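Local structure of D-3-phosphoglycerate dehydrogenase (Sulfolobus tokodaii, 2EKL) at residues Lys37-Leu40 against Leu41-Gly45; Met120-Ser123 against Met124-Lys128; Gln301-Leu304 against Asn305-Glu309. The protein probably catalyses the NAD-dependent oxidation of D-3-phosphoglycerate, the first step toward serine. All blocks are in the same frame, centred on the assembly; numbering follows the deposited sequence.

From the N terminus the three contacts come in series, none nested in or crossing another, and each is local, between residues three or four apart along a helical stretch, so none closes a loop. Interaction 1 is on helix 37-43, which in sequence follows strand 28-31 and precedes strand 49-52 of the five-stranded parallel sheet. Interaction 2 is on helix 120-128, which faces the second subunit. Interaction 3 occupies the end of helix 289-309, which returns to the five-stranded sheet after the seven-stranded NAD-binding sheet is complete. The centres of interactions 1 and 3 are about 24 Å apart, whereas that of interaction 2 lies about 49 Å from the first and about 48 Å from the third.

Interaction 1 of 3, residues Lys37-Leu40 against Leu41-Gly45; sequences KEEL and LNIIG
L40 O is gripped by two backbone amides, I44 N at 2.8 Å and I43 N at 3.2 Å. The two donors come from different directions: I44 N lies nearly on the line of the C=O bond (170° at the oxygen), while I43 N sits well above the carbonyl plane. With the weak bonds from both N42 N and I43 N to E39 O, this pairing shows i+3 and i+4 bonds mixing around E39 and L40. Two residues earlier, E38 O accepts N42 N at 3.2 Å and also a water, which bridges to N42 OD1 with a bond of 2.6 Å; the water donates both bonds. N42 reaches it because CG lies beside its own backbone N (chi1 -65°), folding the amide back over the preceding turn. Helix 37-43 lies in the beta-alpha-beta crossover from strand 28-31 to strand 49-52, which passes over strand 7-10 between them. On its buried side L40 touches T11 and T56, and its CD1 approaches I44 CB at 4.4 Å. L41 packs on D61 and V62 of helix 60-65, whose K65 bonds to L41 O. The E39 chain bends at chi2 (57°), bringing OE2 to 3.5 Å from I43 CG2, the two side chains crossing at a slant. The I43 side chain also meets M32 and I35 in the loop before the helix.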
loop_
_atom_site.group_PDB
_atom_site.type_symbol
_atom_site.label_atom_id
_atom_site.label_comp_id
_atom_site.label_asym_id
_atom_site.label_seq_id
_atom_site.Cartn_x
_atom_site.Cartn_y
_atom_site.Cartn_z
ATOM N N LYS A 37 -33.909 -9.722 20.262
ATOM C CA LYS A 37 -33.298 -10.367 21.426
ATOM C C LYS A 37 -34.307 -11.204 22.185
ATOM O O LYS A 37 -34.055 -12.331 22.590
ATOM C CB LYS A 37 -32.716 -9.300 22.350
ATOM C CG LYS A 37 -33.555 -8.036 22.403
ATOM C CD LYS A 37 -34.531 -8.046 23.571
ATOM C CE LYS A 37 -35.901 -7.506 23.160
ATOM N NZ LYS A 37 -36.048 -7.598 21.711
ATOM N N GLU A 38 -35.450 -10.568 22.414
ATOM C CA GLU A 38 -36.502 -11.179 23.211
ATOM C C GLU A 38 -37.126 -12.374 22.499
ATOM O O GLU A 38 -37.291 -13.439 23.094
ATOM C CB GLU A 38 -37.572 -10.137 23.554
ATOM C CG GLU A 38 -38.779 -10.694 24.298
ATOM C CD GLU A 38 -39.594 -9.610 24.984
ATOM O OE1 GLU A 38 -39.562 -8.452 24.521
ATOM O OE2 GLU A 38 -40.276 -9.919 25.984
ATOM N N GLU A 39 -37.459 -12.203 21.223
ATOM C CA GLU A 39 -38.065 -13.286 20.455
ATOM C C GLU A 39 -37.102 -14.465 20.331
ATOM O O GLU A 39 -37.527 -15.618 20.321
ATOM C CB GLU A 39 -38.474 -12.788 19.066
ATOM C CG GLU A 39 -39.288 -13.785 18.237
ATOM C CD GLU A 39 -40.562 -14.257 18.930
ATOM O OE1 GLU A 39 -41.111 -13.508 19.769
ATOM O OE2 GLU A 39 -41.025 -15.378 18.622
ATOM N N LEU A 40 -35.806 -14.174 20.244
ATOM C CA LEU A 40 -34.802 -15.227 20.133
ATOM C C LEU A 40 -34.879 -16.152 21.341
ATOM O O LEU A 40 -34.910 -17.375 21.202
ATOM C CB LEU A 40 -33.399 -14.626 20.040
ATOM C CG LEU A 40 -32.237 -15.624 20.028
ATOM C CD1 LEU A 40 -32.350 -16.554 18.823
ATOM C CD2 LEU A 40 -30.924 -14.868 20.001
ATOM N N LEU A 41 -34.907 -15.560 22.530
ATOM C CA LEU A 41 -34.987 -16.331 23.762
ATOM C C LEU A 41 -36.266 -17.159 23.818
ATOM O O LEU A 41 -36.285 -18.244 24.395
ATOM C CB LEU A 41 -34.938 -15.399 24.973
ATOM C CG LEU A 41 -33.598 -14.728 25.276
ATOM C CD1 LEU A 41 -33.787 -13.683 26.365
ATOM C CD2 LEU A 41 -32.584 -15.777 25.706
ATOM N N ASN A 42 -37.333 -16.646 23.216
ATOM C CA ASN A 42 -38.608 -17.351 23.228
ATOM C C ASN A 42 -38.633 -18.596 22.349
ATOM O O ASN A 42 -39.370 -19.540 22.635
ATOM C CB ASN A 42 -39.744 -16.417 22.791
ATOM C CG ASN A 42 -39.966 -15.270 23.760
ATOM O OD1 ASN A 42 -40.050 -15.471 24.971
ATOM N ND2 ASN A 42 -40.074 -14.058 23.227
ATOM N N ILE A 43 -37.824 -18.615 21.293
ATOM C CA ILE A 43 -37.832 -19.754 20.380
ATOM C C ILE A 43 -36.546 -20.561 20.232
ATOM O O ILE A 43 -36.557 -21.616 19.600
ATOM C CB ILE A 43 -38.255 -19.312 18.964
ATOM C CG1 ILE A 43 -37.172 -18.420 18.348
ATOM C CG2 ILE A 43 -39.580 -18.563 19.027
ATOM C CD1 ILE A 43 -37.421 -18.074 16.890
ATOM N N ILE A 44 -35.445 -20.086 20.804
ATOM C CA ILE A 44 -34.178 -20.802 20.660
ATOM C C ILE A 44 -34.244 -22.262 21.113
ATOM O O ILE A 44 -33.519 -23.116 20.598
ATOM C CB ILE A 44 -33.035 -20.084 21.417
ATOM C CG1 ILE A 44 -31.701 -20.772 21.114
ATOM C CG2 ILE A 44 -33.307 -20.082 22.915
ATOM C CD1 ILE A 44 -31.359 -20.826 19.633
ATOM N N GLY A 45 -35.125 -22.548 22.064
ATOM C CA GLY A 45 -35.247 -23.905 22.566
ATOM C C GLY A 45 -35.717 -24.932 21.554
ATOM O O GLY A 45 -35.640 -26.132 21.815
HETATM O O HOH W 1 -38.288 -13.633 25.676
#

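Interaction 2 of 3, residues Met120-Ser123 against Met124-Lys128; sequences MYTS and MALAK
Four successive i to i+4 backbone bonds, from M124 N to M120 O (2.8 Å, 161° at the hydrogen) through A127 N to S123 O (2.9 Å), show a regular alpha helix across this junction. M124 is the side chain most involved with the preceding turn. Its CG lies beside the backbone N, and a bend at chi3 (-80°) turns the methyl back along the helix, so that CE comes 3.9 Å from M120 CB and, more loosely, 4.5 Å from Y121 CB. It is closer still to the backbone, with CE 3.2 Å from M120 O. On another face T122 and L126 run side by side in the same direction; T122 CG2, anti to its own N, meets L126 CD1 at 4.1 Å. The S123 hydroxyl has its partner across the subunit boundary: OG is hydrogen-bonded to T282 OG1 of the second subunit. M120 packs on I114 and A115 of helix 102-118 and on L112 of the second subunit. M124 meets M124 of the second subunit, and Y121 touches that same methionine, while K128 NZ bonds to L273 O and V278 O of that subunit. Helix 120-128 is thus a helix of the dimer interface, with M120, Y121, S123, M124 and K128 all touching the second subunit.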
loop_
_atom_site.group_PDB
_atom_site.type_symbol
_atom_site.label_atom_id
_atom_site.label_comp_id
_atom_site.label_asym_id
_atom_site.label_seq_id
_atom_site.Cartn_x
_atom_site.Cartn_y
_atom_site.Cartn_z
ATOM N N MET A 120 0.102 9.107 1.846
ATOM C CA MET A 120 -0.728 8.950 0.661
ATOM C C MET A 120 -2.103 9.593 0.792
ATOM O O MET A 120 -2.615 10.158 -0.171
ATOM C CB MET A 120 -0.875 7.465 0.310
ATOM C CG MET A 120 0.403 6.853 -0.236
ATOM S SD MET A 120 0.229 5.124 -0.724
ATOM C CE MET A 120 -0.691 5.287 -2.215
ATOM N N TYR A 121 -2.703 9.509 1.974
ATOM C CA TYR A 121 -4.026 10.092 2.166
ATOM C C TYR A 121 -4.002 11.589 1.898
ATOM O O TYR A 121 -4.844 12.116 1.175
ATOM C CB TYR A 121 -4.528 9.850 3.587
ATOM C CG TYR A 121 -5.882 10.476 3.832
ATOM C CD1 TYR A 121 -7.004 10.052 3.122
ATOM C CD2 TYR A 121 -6.033 11.517 4.744
ATOM C CE1 TYR A 121 -8.250 10.654 3.316
ATOM C CE2 TYR A 121 -7.273 12.125 4.946
ATOM C CZ TYR A 121 -8.371 11.689 4.231
ATOM O OH TYR A 121 -9.598 12.281 4.442
ATOM N N THR A 122 -3.033 12.269 2.494
ATOM C CA THR A 122 -2.905 13.708 2.326
ATOM C C THR A 122 -2.758 14.059 0.847
ATOM O O THR A 122 -3.405 14.985 0.351
ATOM C CB THR A 122 -1.691 14.239 3.107
ATOM O OG1 THR A 122 -1.838 13.914 4.497
ATOM C CG2 THR A 122 -1.575 15.752 2.950
ATOM N N SER A 123 -1.919 13.301 0.150
ATOM C CA SER A 123 -1.673 13.519 -1.272
ATOM C C SER A 123 -2.925 13.268 -2.111
ATOM O O SER A 123 -3.247 14.050 -3.010
ATOM C CB SER A 123 -0.540 12.599 -1.747
ATOM O OG SER A 123 -0.152 12.884 -3.085
ATOM N N MET A 124 -3.638 12.181 -1.817
ATOM C CA MET A 124 -4.838 11.855 -2.579
ATOM C C MET A 124 -5.935 12.888 -2.360
ATOM O O MET A 124 -6.681 13.218 -3.289
ATOM C CB MET A 124 -5.351 10.464 -2.208
ATOM C CG MET A 124 -4.388 9.342 -2.553
ATOM S SD MET A 124 -5.064 7.741 -2.070
ATOM C CE MET A 124 -4.721 7.738 -0.363
ATOM N N ALA A 125 -6.032 13.402 -1.138
ATOM C CA ALA A 125 -7.042 14.413 -0.833
ATOM C C ALA A 125 -6.714 15.676 -1.623
ATOM O O ALA A 125 -7.599 16.311 -2.204
ATOM C CB ALA A 125 -7.055 14.713 0.658
ATOM N N LEU A 126 -5.437 16.041 -1.640
ATOM C CA LEU A 126 -5.000 17.214 -2.378
ATOM C C LEU A 126 -5.333 17.056 -3.856
ATOM O O LEU A 126 -5.923 17.945 -4.463
ATOM C CB LEU A 126 -3.495 17.422 -2.199
ATOM C CG LEU A 126 -3.093 18.049 -0.862
ATOM C CD1 LEU A 126 -1.612 17.858 -0.606
ATOM C CD2 LEU A 126 -3.453 19.530 -0.886
ATOM N N ALA A 127 -4.968 15.912 -4.429
ATOM C CA ALA A 127 -5.235 15.649 -5.841
ATOM C C ALA A 127 -6.715 15.808 -6.196
ATOM O O ALA A 127 -7.060 16.500 -7.159
ATOM C CB ALA A 127 -4.754 14.241 -6.212
ATOM N N LYS A 128 -7.586 15.166 -5.424
ATOM C CA LYS A 128 -9.017 15.242 -5.687
ATOM C C LYS A 128 -9.531 16.682 -5.637
ATOM O O LYS A 128 -10.528 17.011 -6.284
ATOM C CB LYS A 128 -9.784 14.370 -4.690
ATOM C CG LYS A 128 -9.626 12.866 -4.933
ATOM C CD LYS A 128 -10.347 12.433 -6.203
ATOM C CE LYS A 128 -10.266 10.920 -6.396
ATOM N NZ LYS A 128 -11.105 10.447 -7.534
#

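Interaction 3 of 3, residues Gln301-Leu304 against Asn305-Glu309; sequences QNLL and NAMKE
Different first torsions bring L303 and M307 together: L303 has CG trans to its amide nitrogen (chi1 174°), whereas M307 holds CG beside its nitrogen (chi1 -68°), which places CG close to L303 O and SD beside the leucine before the chain bends at chi3 and its end leads away. The two side chains pass at a slant, with the sulfur as the touching atom: M307 SD lies 4.0 Å from L303 CG. L304 adds a looser approach from its CD2 branch, 4.3 Å from the same sulfur. Beneath the side chains the backbone is regular. M307 N donates to L303 O at 2.9 Å and K308 N to L304 O at the same length of 2.9 Å, and the pairs N305 N to Q301 O (3.0 Å) and A306 N to N302 O (3.1 Å) complete a run of i to i+4 bonds. All four hydrogens point within about 30° of their acceptors, as expected of an unbroken alpha helix. A306 contributes its methyl to the buried side. N302 directs its amide outside this pair, where ND2 is bonded to Y96 O. As the end of helix 289-309, the segment lies against the five-stranded sheet: L303, A306 and M307 rest on I71 of strand 71-74, L303 and M307 also meet L22 and L304 meets T21 of helix 16-24, and N302 touches V95 of strand 93-95.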
loop_
_atom_site.group_PDB
_atom_site.type_symbol
_atom_site.label_atom_id
_atom_site.label_comp_id
_atom_site.label_asym_id
_atom_site.label_seq_id
_atom_site.Cartn_x
_atom_site.Cartn_y
_atom_site.Cartn_z
ATOM N N GLN A 301 -18.935 -25.309 5.146
ATOM C CA GLN A 301 -18.287 -26.613 5.151
ATOM C C GLN A 301 -18.029 -27.138 6.561
ATOM O O GLN A 301 -18.198 -28.334 6.824
ATOM C CB GLN A 301 -16.975 -26.570 4.367
ATOM C CG GLN A 301 -16.402 -27.959 4.119
ATOM C CD GLN A 301 -17.441 -28.915 3.545
ATOM O OE1 GLN A 301 -17.970 -28.695 2.454
ATOM N NE2 GLN A 301 -17.745 -29.978 4.288
ATOM N N ASN A 302 -17.620 -26.259 7.471
ATOM C CA ASN A 302 -17.369 -26.688 8.841
ATOM C C ASN A 302 -18.675 -27.079 9.525
ATOM O O ASN A 302 -18.703 -27.986 10.359
ATOM C CB ASN A 302 -16.656 -25.589 9.639
ATOM C CG ASN A 302 -15.201 -25.433 9.232
ATOM O OD1 ASN A 302 -14.593 -26.371 8.715
ATOM N ND2 ASN A 302 -14.630 -24.257 9.478
ATOM N N LEU A 303 -19.757 -26.395 9.165
ATOM C CA LEU A 303 -21.062 -26.705 9.734
ATOM C C LEU A 303 -21.503 -28.084 9.259
ATOM O O LEU A 303 -22.012 -28.889 10.042
ATOM C CB LEU A 303 -22.096 -25.657 9.312
ATOM C CG LEU A 303 -23.547 -25.937 9.712
ATOM C CD1 LEU A 303 -23.631 -26.161 11.214
ATOM C CD2 LEU A 303 -24.431 -24.768 9.283
ATOM N N LEU A 304 -21.303 -28.357 7.974
ATOM C CA LEU A 304 -21.684 -29.649 7.408
ATOM C C LEU A 304 -20.890 -30.790 8.039
ATOM O O LEU A 304 -21.443 -31.854 8.324
ATOM C CB LEU A 304 -21.470 -29.660 5.893
ATOM C CG LEU A 304 -22.431 -28.828 5.037
ATOM C CD1 LEU A 304 -22.074 -28.993 3.576
ATOM C CD2 LEU A 304 -23.862 -29.274 5.282
ATOM N N ASN A 305 -19.596 -30.572 8.255
ATOM C CA ASN A 305 -18.762 -31.605 8.860
ATOM C C ASN A 305 -19.247 -31.917 10.273
ATOM O O ASN A 305 -19.313 -33.085 10.670
ATOM C CB ASN A 305 -17.298 -31.167 8.906
ATOM C CG ASN A 305 -16.378 -32.275 9.395
ATOM O OD1 ASN A 305 -16.277 -33.336 8.772
ATOM N ND2 ASN A 305 -15.710 -32.040 10.519
ATOM N N ALA A 306 -19.579 -30.872 11.027
ATOM C CA ALA A 306 -20.075 -31.034 12.391
ATOM C C ALA A 306 -21.405 -31.785 12.378
ATOM O O ALA A 306 -21.677 -32.609 13.255
ATOM C CB ALA A 306 -20.250 -29.676 13.049
ATOM N N MET A 307 -22.241 -31.494 11.386
ATOM C CA MET A 307 -23.528 -32.167 11.273
ATOM C C MET A 307 -23.318 -33.642 10.939
ATOM O O MET A 307 -24.010 -34.515 11.472
ATOM C CB MET A 307 -24.383 -31.500 10.192
ATOM C CG MET A 307 -24.843 -30.097 10.556
ATOM S SD MET A 307 -25.702 -29.282 9.195
ATOM C CE MET A 307 -27.328 -30.006 9.349
ATOM N N LYS A 308 -22.352 -33.926 10.070
ATOM C CA LYS A 308 -22.078 -35.307 9.686
ATOM C C LYS A 308 -21.571 -36.107 10.881
ATOM O O LYS A 308 -21.959 -37.260 11.076
ATOM C CB LYS A 308 -21.047 -35.362 8.557
ATOM C CG LYS A 308 -20.718 -36.779 8.105
ATOM C CD LYS A 308 -19.819 -36.790 6.881
ATOM C CE LYS A 308 -20.527 -36.212 5.666
ATOM N NZ LYS A 308 -19.688 -36.316 4.438
ATOM N N GLU A 309 -20.704 -35.499 11.680
ATOM C CA GLU A 309 -20.174 -36.180 12.854
ATOM C C GLU A 309 -21.294 -36.497 13.839
ATOM O O GLU A 309 -21.206 -37.453 14.612
ATOM C CB GLU A 309 -19.110 -35.316 13.531
ATOM C CG GLU A 309 -17.827 -35.177 12.723
ATOM C CD GLU A 309 -17.040 -36.477 12.637
ATOM O OE1 GLU A 309 -17.441 -37.468 13.284
ATOM O OE2 GLU A 309 -16.015 -36.504 11.925
#